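Local coordinates for 4-carboxymuconolactone decarboxylase (Sinorhizobium meliloti, PDB 4G9Q), which probably acts as a lyase, perhaps with peroxiredoxin-like activity, in the carboxymuconolactone decarboxylase family and assembles as an all-helical trimer, at residues D191-P196 / D202-T207; I110-T115 / Q146-E151; Y187-L192 / I220-N225. All blocks are in the same frame, centred on the assembly; numbering follows the deposited sequence.

Interaction 1: D191-P196 / D202-T207; sequences DLWLRP and DRSLVT
W193 and R203 pack tightly across this buried contact, the aliphatic part of the arginine lying over one face of the indole. R203 CG is anti to the backbone N (chi1 -165°), which sends the chain across the six-membered ring. R203 CD comes to 3.4 Å from W193 CE3, and R203 CG forms a CH-pi contact 4.1 Å from the centroid of the W193 six-membered ring. Farther along the indole, W193 CH2 meets T207 OG1 at 3.4 Å; this hydroxyl gives its proton to R203 O and is also bonded to H116. The indole NE1 is held by Y120.

The guanidinium lies in more polar surroundings. L192 O sits 3.2 Å above the centre of the R203 guanidinium without forming a hydrogen bond. R203 NH2 donates to R195 O at 2.9 Å, a bent bond (140° at the hydrogen) whose donor stands above the carbonyl plane. This side is the less tightly packed one, with water 1 between the groups: lying in the guanidinium plane, it accepts from R203 NE at 2.8 Å and reaches on to R195 O. R203 NH2 also forms a salt bridge with E112, as does R195 NE, placing both arginines around one carboxylate.

A leucine in place of R203 would probably leave R195 O without its arginine donor, E112 with one cation fewer and water 1 free to shift. Because the arginine joins apolar packing to one direct hydrogen bond and a water bridge at the type I turn L192-R195, the pairing implies that the turn and helix 200-213 are fixed together, with the buried charge probably balanced by E112.

Interaction 2: I110-T115 / Q146-E151; sequences ISETIT and QLAAVE
S111 and A148 make the polar part of this contact. With chi1 at -177°, S111 OG swings away from its own N and over toward the loop, where A148 N donates to S111 OG in a weak bond of 3.3 Å. Its stronger partner is V49 O of the second subunit; since a carbonyl can only accept, the serine presumably gives its proton there. Water 2 adds a bridge, donating to A148 O at 2.8 Å and more weakly to S111 OG at 3.4 Å.

The fold sets the frame: helix 107-120, in the carboxymuconolactone decarboxylase family region, is met here by the irregular connection that runs from helix 130-139 to helix 159-173, at a subunit interface of the trimer.

Van der Waals contacts gather on the methyl of A148, which points toward the helix. A148 CB lies 3.6 Å from S111 OG and 3.4 Å from E112 OE1, whose chain bends at chi2 (65°) to bring the carboxylate alongside. L147 CB adds a looser contact, 3.9 Å from S111 OG.

The salt bridges are made by the other oxygen, E112 OE2, held by two arginines; one of them, R195, also bonds to the carbonyls of A149 and V150.

Interaction 3: Y187-L192 / I220-N225; sequences YLFRDL and ITFHLN
F189 and F222 meet rim to rim, the sole close side-chain contact between segments 187-192 and 220-225. From F189 CA the CB points toward helix 220-229, and CG, anti to the carbonyl carbon (chi1 -69°), leads the ring on in that direction; neither atom touches the other segment, and contact begins at the far end of the ring. F189 CE1 lies 4.0 Å from both F222 CE2 and F222 CZ. The tip, F189 CZ, comes within 3.9 Å of F222 CE2 and is slightly farther from F222 CZ, at 4.1 Å.

The F189 and F222 rings come from opposite directions with their planes at 86°, yet neither lies over the face of the other. The contact is thus an apolar touch of outer CH groups and not a stack. Both rings have further neighbours: F189 stacks on W193 and packs against E162 and R165 of helix 159-173, whereas F222 CD2 stands 3.5 Å above the centre of the H223 imidazole, beside it on the same helix.

Backbone geometry around F189 is unusual. L192 N donates to Y187 O at 3.0 Å, one residue farther than in an alpha-helix, giving a wider pi-type turn that includes F189. Nearby, H223 and W193 meet with their planes about 20° apart. The arrangement is a surface aromatic pair, the outer part of an aromatic cluster joining helix 178-192 to helix 220-229 in this all-helical carboxymuconolactone decarboxylase family fold.

In the fold
Following the chain from the N terminus, interaction 2 comes first: helix 107-120 opens it, and the connection after helix 130-139 closes it across 30 residues. Interactions 3 and 1 then start together on helix 178-192, sharing D191 and L192. Interaction 1 closes first, over five residues, on helix 200-213; interaction 3 closes later, on helix 220-229, with the shorter loop lying within its span. Interaction 2 is in series with both. E112 nevertheless links it to interaction 1 through R195, while W193 and T207 connect interaction 1 to H223 in interaction 3. All three sites also touch the second subunit of the trimer.

Interaction 1: D191-P196 / D202-T207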
loop_
_atom_site.group_PDB
_atom_site.type_symbol
_atom_site.label_atom_id
_atom_site.label_comp_id
_atom_site.label_asym_id
_atom_site.label_seq_id
_atom_site.Cartn_x
_atom_site.Cartn_y
_atom_site.Cartn_z
ATOM N N ASP A 191 22.340 -15.682 5.343
ATOM C CA ASP A 191 22.820 -14.508 6.078
ATOM C C ASP A 191 21.748 -13.896 6.974
ATOM O O ASP A 191 21.770 -14.108 8.186
ATOM C CB ASP A 191 23.431 -13.444 5.146
ATOM C CG ASP A 191 23.894 -12.200 5.901
ATOM O OD1 ASP A 191 24.191 -12.306 7.111
ATOM O OD2 ASP A 191 23.961 -11.106 5.293
ATOM N N LEU A 192 20.809 -13.149 6.382
ATOM C CA LEU A 192 19.790 -12.428 7.152
ATOM C C LEU A 192 19.124 -13.289 8.235
ATOM O O LEU A 192 19.038 -12.869 9.395
ATOM C CB LEU A 192 18.732 -11.803 6.217
ATOM C CG LEU A 192 17.654 -10.906 6.854
ATOM C CD1 LEU A 192 18.249 -9.638 7.451
ATOM C CD2 LEU A 192 16.577 -10.564 5.826
ATOM N N TRP A 193 18.685 -14.490 7.860
ATOM C CA TRP A 193 17.947 -15.374 8.764
ATOM C C TRP A 193 18.819 -15.994 9.850
ATOM O O TRP A 193 18.304 -16.501 10.845
ATOM C CB TRP A 193 17.185 -16.453 7.980
ATOM C CG TRP A 193 15.909 -15.906 7.418
ATOM C CD1 TRP A 193 15.694 -15.459 6.151
ATOM C CD2 TRP A 193 14.685 -15.714 8.129
ATOM N NE1 TRP A 193 14.397 -15.006 6.021
ATOM C CE2 TRP A 193 13.757 -15.150 7.222
ATOM C CE3 TRP A 193 14.273 -15.979 9.442
ATOM C CZ2 TRP A 193 12.440 -14.839 7.590
ATOM C CZ3 TRP A 193 12.961 -15.666 9.808
ATOM C CH2 TRP A 193 12.064 -15.105 8.879
ATOM N N LEU A 194 20.134 -15.923 9.661
ATOM C CA LEU A 194 21.095 -16.430 10.644
ATOM C C LEU A 194 21.699 -15.330 11.520
ATOM O O LEU A 194 22.487 -15.611 12.433
ATOM C CB LEU A 194 22.205 -17.209 9.928
ATOM C CG LEU A 194 21.729 -18.309 8.975
ATOM C CD1 LEU A 194 22.923 -18.949 8.272
ATOM C CD2 LEU A 194 20.872 -19.362 9.701
ATOM N N ARG A 195 21.335 -14.078 11.257
ATOM C CA ARG A 195 21.809 -12.974 12.082
ATOM C C ARG A 195 21.231 -13.091 13.496
ATOM O O ARG A 195 20.026 -13.281 13.660
ATOM C CB ARG A 195 21.473 -11.631 11.430
ATOM C CG ARG A 195 22.351 -11.306 10.212
ATOM C CD ARG A 195 21.850 -10.053 9.479
ATOM N NE ARG A 195 21.794 -8.894 10.373
ATOM C CZ ARG A 195 22.818 -8.086 10.639
ATOM N NH1 ARG A 195 24.006 -8.276 10.067
ATOM N NH2 ARG A 195 22.650 -7.076 11.478
ATOM N N PRO A 196 22.093 -13.020 14.526
ATOM C CA PRO A 196 21.612 -13.325 15.887
ATOM C C PRO A 196 20.831 -12.214 16.603
ATOM O O PRO A 196 20.268 -12.456 17.675
ATOM C CB PRO A 196 22.911 -13.638 16.648
ATOM C CG PRO A 196 23.955 -12.818 15.943
ATOM C CD PRO A 196 23.564 -12.890 14.476
ATOM N N ASP A 202 11.451 -14.428 16.938
ATOM C CA ASP A 202 11.136 -13.010 16.807
ATOM C C ASP A 202 11.286 -12.511 15.372
ATOM O O ASP A 202 10.517 -11.657 14.932
ATOM C CB ASP A 202 12.002 -12.181 17.754
ATOM C CG ASP A 202 11.729 -12.492 19.213
ATOM O OD1 ASP A 202 10.548 -12.682 19.570
ATOM O OD2 ASP A 202 12.690 -12.542 20.009
ATOM N N ARG A 203 12.272 -13.037 14.650
ATOM C CA ARG A 203 12.435 -12.686 13.236
ATOM C C ARG A 203 11.239 -13.184 12.423
ATOM O O ARG A 203 10.740 -12.481 11.545
ATOM C CB ARG A 203 13.751 -13.231 12.674
ATOM C CG ARG A 203 14.153 -12.603 11.343
ATOM C CD ARG A 203 15.503 -13.124 10.846
ATOM N NE ARG A 203 16.608 -12.749 11.732
ATOM C CZ ARG A 203 17.252 -11.582 11.690
ATOM N NH1 ARG A 203 16.909 -10.642 10.811
ATOM N NH2 ARG A 203 18.240 -11.350 12.543
ATOM N N SER A 204 10.771 -14.388 12.737
ATOM C CA SER A 204 9.571 -14.929 12.104
ATOM C C SER A 204 8.337 -14.116 12.493
ATOM O O SER A 204 7.471 -13.862 11.652
ATOM C CB SER A 204 9.389 -16.400 12.472
ATOM O OG SER A 204 10.346 -17.204 11.793
ATOM N N LEU A 205 8.266 -13.713 13.763
ATOM C CA LEU A 205 7.172 -12.870 14.253
ATOM C C LEU A 205 7.064 -11.564 13.456
ATOM O O LEU A 205 5.985 -11.210 12.981
ATOM C CB LEU A 205 7.334 -12.581 15.752
ATOM C CG LEU A 205 6.284 -11.677 16.411
ATOM C CD1 LEU A 205 4.892 -12.294 16.291
ATOM C CD2 LEU A 205 6.631 -11.413 17.868
ATOM N N VAL A 206 8.179 -10.854 13.309
ATOM C CA VAL A 206 8.160 -9.595 12.556
ATOM C C VAL A 206 7.828 -9.824 11.074
ATOM O O VAL A 206 7.139 -9.008 10.461
ATOM C CB VAL A 206 9.453 -8.738 12.737
ATOM C CG1 VAL A 206 9.575 -8.233 14.181
ATOM C CG2 VAL A 206 10.699 -9.488 12.333
ATOM N N THR A 207 8.303 -10.940 10.518
ATOM C CA THR A 207 8.013 -11.289 9.126
ATOM C C THR A 207 6.517 -11.541 8.920
ATOM O O THR A 207 5.917 -10.953 8.019
ATOM C CB THR A 207 8.838 -12.500 8.636
ATOM O OG1 THR A 207 10.226 -12.253 8.886
ATOM C CG2 THR A 207 8.628 -12.734 7.138
HETATM O O HOH W 1 17.348 -14.840 13.507
#

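Interaction 2: I110-T115 / Q146-E151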
loop_
_atom_site.group_PDB
_atom_site.type_symbol
_atom_site.label_atom_id
_atom_site.label_comp_id
_atom_site.label_asym_id
_atom_site.label_seq_id
_atom_site.Cartn_x
_atom_site.Cartn_y
_atom_site.Cartn_z
ATOM N N ILE A 110 14.954 -3.625 17.740
ATOM C CA ILE A 110 14.335 -2.614 16.880
ATOM C C ILE A 110 15.239 -2.371 15.673
ATOM O O ILE A 110 14.776 -2.370 14.532
ATOM C CB ILE A 110 14.058 -1.289 17.647
ATOM C CG1 ILE A 110 13.061 -1.551 18.782
ATOM C CG2 ILE A 110 13.565 -0.188 16.690
ATOM C CD1 ILE A 110 12.694 -0.328 19.613
ATOM N N SER A 111 16.530 -2.189 15.944
ATOM C CA SER A 111 17.546 -2.031 14.910
ATOM C C SER A 111 17.470 -3.161 13.883
ATOM O O SER A 111 17.454 -2.916 12.660
ATOM C CB SER A 111 18.936 -1.988 15.563
ATOM O OG SER A 111 19.945 -1.777 14.599
ATOM N N GLU A 112 17.404 -4.396 14.376
ATOM C CA GLU A 112 17.379 -5.565 13.494
ATOM C C GLU A 112 16.060 -5.703 12.736
ATOM O O GLU A 112 16.046 -6.174 11.599
ATOM C CB GLU A 112 17.710 -6.842 14.275
ATOM C CG GLU A 112 17.942 -8.081 13.400
ATOM C CD GLU A 112 19.163 -7.973 12.496
ATOM O OE1 GLU A 112 19.957 -7.010 12.638
ATOM O OE2 GLU A 112 19.331 -8.862 11.636
ATOM N N THR A 113 14.958 -5.274 13.353
ATOM C CA THR A 113 13.654 -5.318 12.681
ATOM C C THR A 113 13.665 -4.437 11.432
ATOM O O THR A 113 13.170 -4.834 10.371
ATOM C CB THR A 113 12.517 -4.908 13.638
ATOM O OG1 THR A 113 12.449 -5.863 14.700
ATOM C CG2 THR A 113 11.166 -4.872 12.913
ATOM N N ILE A 114 14.246 -3.253 11.571
ATOM C CA ILE A 114 14.399 -2.318 10.456
ATOM C C ILE A 114 15.215 -2.952 9.319
ATOM O O ILE A 114 14.798 -2.928 8.164
ATOM C CB ILE A 114 14.984 -0.972 10.946
ATOM C CG1 ILE A 114 13.961 -0.300 11.873
ATOM C CG2 ILE A 114 15.336 -0.059 9.764
ATOM C CD1 ILE A 114 14.515 0.802 12.759
ATOM N N THR A 115 16.356 -3.551 9.657
ATOM C CA THR A 115 17.199 -4.193 8.647
ATOM C C THR A 115 16.491 -5.363 7.972
ATOM O O THR A 115 16.562 -5.522 6.747
ATOM C CB THR A 115 18.533 -4.639 9.255
ATOM O OG1 THR A 115 19.220 -3.479 9.739
ATOM C CG2 THR A 115 19.401 -5.350 8.223
ATOM N N GLN A 146 24.561 0.231 21.262
ATOM C CA GLN A 146 23.445 -0.637 21.669
ATOM C C GLN A 146 22.709 -1.271 20.484
ATOM O O GLN A 146 21.770 -2.048 20.672
ATOM C CB GLN A 146 22.449 0.148 22.522
ATOM C CG GLN A 146 23.011 0.691 23.833
ATOM C CD GLN A 146 21.912 1.118 24.790
ATOM O OE1 GLN A 146 20.988 0.356 25.068
ATOM N NE2 GLN A 146 22.007 2.340 25.293
ATOM N N LEU A 147 23.146 -0.948 19.273
ATOM C CA LEU A 147 22.437 -1.363 18.058
ATOM C C LEU A 147 22.841 -2.762 17.591
ATOM O O LEU A 147 23.808 -3.347 18.100
ATOM C CB LEU A 147 22.641 -0.321 16.948
ATOM C CG LEU A 147 22.322 1.131 17.344
ATOM C CD1 LEU A 147 22.657 2.090 16.223
ATOM C CD2 LEU A 147 20.872 1.285 17.751
ATOM N N ALA A 148 22.094 -3.299 16.628
ATOM C CA ALA A 148 22.396 -4.612 16.068
ATOM C C ALA A 148 23.742 -4.563 15.359
ATOM O O ALA A 148 24.069 -3.570 14.715
ATOM C CB ALA A 148 21.297 -5.050 15.111
ATOM N N ALA A 149 24.523 -5.635 15.486
ATOM C CA ALA A 149 25.875 -5.676 14.925
ATOM C C ALA A 149 25.851 -5.687 13.400
ATOM O O ALA A 149 25.009 -6.345 12.795
ATOM C CB ALA A 149 26.628 -6.895 15.451
ATOM N N VAL A 150 26.773 -4.946 12.783
ATOM C CA VAL A 150 26.957 -5.008 11.333
ATOM C C VAL A 150 27.276 -6.441 10.899
ATOM O O VAL A 150 26.644 -6.982 9.986
ATOM C CB VAL A 150 28.064 -4.035 10.850
ATOM C CG1 VAL A 150 28.392 -4.263 9.380
ATOM C CG2 VAL A 150 27.644 -2.601 11.074
ATOM N N GLU A 151 28.255 -7.054 11.562
ATOM C CA GLU A 151 28.580 -8.455 11.317
ATOM C C GLU A 151 28.886 -9.151 12.641
ATOM O O GLU A 151 29.658 -8.641 13.453
ATOM C CB GLU A 151 29.765 -8.584 10.349
ATOM C CG GLU A 151 30.084 -10.023 9.953
ATOM C CD GLU A 151 31.181 -10.146 8.901
ATOM O OE1 GLU A 151 31.723 -9.116 8.442
ATOM O OE2 GLU A 151 31.499 -11.295 8.534
HETATM O O HOH W 2 22.520 -2.647 12.563
#

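Interaction 3: Y187-L192 / I220-N225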
loop_
_atom_site.group_PDB
_atom_site.type_symbol
_atom_site.label_atom_id
_atom_site.label_comp_id
_atom_site.label_asym_id
_atom_site.label_seq_id
_atom_site.Cartn_x
_atom_site.Cartn_y
_atom_site.Cartn_z
ATOM N N TYR A 187 21.788 -13.781 0.400
ATOM C CA TYR A 187 21.471 -12.623 1.246
ATOM C C TYR A 187 20.487 -12.961 2.354
ATOM O O TYR A 187 20.596 -12.437 3.463
ATOM C CB TYR A 187 20.889 -11.470 0.423
ATOM C CG TYR A 187 21.849 -10.734 -0.491
ATOM C CD1 TYR A 187 23.211 -11.045 -0.538
ATOM C CD2 TYR A 187 21.385 -9.689 -1.294
ATOM C CE1 TYR A 187 24.076 -10.340 -1.372
ATOM C CE2 TYR A 187 22.240 -8.986 -2.128
ATOM C CZ TYR A 187 23.581 -9.317 -2.165
ATOM O OH TYR A 187 24.424 -8.610 -2.996
ATOM N N LEU A 188 19.508 -13.813 2.057
ATOM C CA LEU A 188 18.459 -14.086 3.040
ATOM C C LEU A 188 18.722 -15.326 3.879
ATOM O O LEU A 188 18.969 -15.226 5.082
ATOM C CB LEU A 188 17.072 -14.169 2.392
ATOM C CG LEU A 188 16.562 -12.986 1.568
ATOM C CD1 LEU A 188 15.083 -13.193 1.285
ATOM C CD2 LEU A 188 16.780 -11.659 2.262
ATOM N N PHE A 189 18.667 -16.496 3.252
ATOM C CA PHE A 189 18.689 -17.725 4.035
ATOM C C PHE A 189 20.058 -18.121 4.587
ATOM O O PHE A 189 20.128 -18.773 5.623
ATOM C CB PHE A 189 17.966 -18.856 3.297
ATOM C CG PHE A 189 16.489 -18.631 3.214
ATOM C CD1 PHE A 189 15.675 -18.892 4.312
ATOM C CD2 PHE A 189 15.920 -18.091 2.069
ATOM C CE1 PHE A 189 14.306 -18.649 4.259
ATOM C CE2 PHE A 189 14.551 -17.854 2.000
ATOM C CZ PHE A 189 13.745 -18.134 3.096
ATOM N N ARG A 190 21.128 -17.682 3.932
ATOM C CA ARG A 190 22.483 -17.941 4.430
ATOM C C ARG A 190 23.129 -16.733 5.112
ATOM O O ARG A 190 24.325 -16.760 5.433
ATOM C CB ARG A 190 23.379 -18.500 3.317
ATOM C CG ARG A 190 23.030 -19.928 2.937
ATOM C CD ARG A 190 24.059 -20.541 1.999
ATOM N NE ARG A 190 24.426 -21.886 2.444
ATOM C CZ ARG A 190 25.480 -22.166 3.207
ATOM N NH1 ARG A 190 26.301 -21.201 3.608
ATOM N NH2 ARG A 190 25.721 -23.417 3.566
ATOM N N ASP A 191 22.340 -15.682 5.343
ATOM C CA ASP A 191 22.820 -14.508 6.078
ATOM C C ASP A 191 21.748 -13.896 6.974
ATOM O O ASP A 191 21.770 -14.108 8.186
ATOM C CB ASP A 191 23.431 -13.444 5.146
ATOM C CG ASP A 191 23.894 -12.200 5.901
ATOM O OD1 ASP A 191 24.191 -12.306 7.111
ATOM O OD2 ASP A 191 23.961 -11.106 5.293
ATOM N N LEU A 192 20.809 -13.149 6.382
ATOM C CA LEU A 192 19.790 -12.428 7.152
ATOM C C LEU A 192 19.124 -13.289 8.235
ATOM O O LEU A 192 19.038 -12.869 9.395
ATOM C CB LEU A 192 18.732 -11.803 6.217
ATOM C CG LEU A 192 17.654 -10.906 6.854
ATOM C CD1 LEU A 192 18.249 -9.638 7.451
ATOM C CD2 LEU A 192 16.577 -10.564 5.826
ATOM N N ILE A 220 2.596 -16.220 3.599
ATOM C CA ILE A 220 2.287 -16.509 5.000
ATOM C C ILE A 220 2.435 -17.997 5.350
ATOM O O ILE A 220 2.898 -18.324 6.438
ATOM C CB ILE A 220 0.884 -15.974 5.411
ATOM C CG1 ILE A 220 0.864 -14.444 5.331
ATOM C CG2 ILE A 220 0.515 -16.428 6.821
ATOM C CD1 ILE A 220 -0.494 -13.818 5.603
ATOM N N THR A 221 2.061 -18.890 4.439
ATOM C CA THR A 221 2.163 -20.333 4.722
ATOM C C THR A 221 3.586 -20.704 5.155
ATOM O O THR A 221 3.789 -21.274 6.233
ATOM C CB THR A 221 1.678 -21.206 3.541
ATOM O OG1 THR A 221 0.279 -20.981 3.330
ATOM C CG2 THR A 221 1.902 -22.694 3.820
ATOM N N PHE A 222 4.567 -20.357 4.325
ATOM C CA PHE A 222 5.964 -20.649 4.630
ATOM C C PHE A 222 6.393 -20.031 5.960
ATOM O O PHE A 222 6.959 -20.712 6.822
ATOM C CB PHE A 222 6.872 -20.164 3.490
ATOM C CG PHE A 222 8.333 -20.449 3.715
ATOM C CD1 PHE A 222 8.884 -21.671 3.333
ATOM C CD2 PHE A 222 9.154 -19.497 4.311
ATOM C CE1 PHE A 222 10.235 -21.938 3.546
ATOM C CE2 PHE A 222 10.508 -19.754 4.530
ATOM C CZ PHE A 222 11.047 -20.977 4.146
ATOM N N HIS A 223 6.108 -18.743 6.137
ATOM C CA HIS A 223 6.614 -18.032 7.302
ATOM C C HIS A 223 5.884 -18.308 8.607
ATOM O O HIS A 223 6.486 -18.226 9.674
ATOM C CB HIS A 223 6.792 -16.539 7.004
ATOM C CG HIS A 223 7.944 -16.274 6.088
ATOM N ND1 HIS A 223 9.255 -16.361 6.507
ATOM C CD2 HIS A 223 7.989 -15.998 4.763
ATOM C CE1 HIS A 223 10.058 -16.118 5.484
ATOM N NE2 HIS A 223 9.313 -15.900 4.414
ATOM N N LEU A 224 4.602 -18.659 8.521
ATOM C CA LEU A 224 3.865 -19.072 9.718
ATOM C C LEU A 224 4.334 -20.445 10.195
ATOM O O LEU A 224 4.524 -20.657 11.392
ATOM C CB LEU A 224 2.353 -19.048 9.489
ATOM C CG LEU A 224 1.482 -19.509 10.667
ATOM C CD1 LEU A 224 1.708 -18.658 11.918
ATOM C CD2 LEU A 224 0.019 -19.494 10.261
ATOM N N ASN A 225 4.536 -21.371 9.258
ATOM C CA ASN A 225 5.131 -22.660 9.598
ATOM C C ASN A 225 6.480 -22.467 10.272
ATOM O O ASN A 225 6.762 -23.080 11.296
ATOM C CB ASN A 225 5.276 -23.550 8.364
ATOM C CG ASN A 225 4.003 -24.290 8.026
ATOM O OD1 ASN A 225 3.491 -24.189 6.911
ATOM N ND2 ASN A 225 3.488 -25.047 8.984
#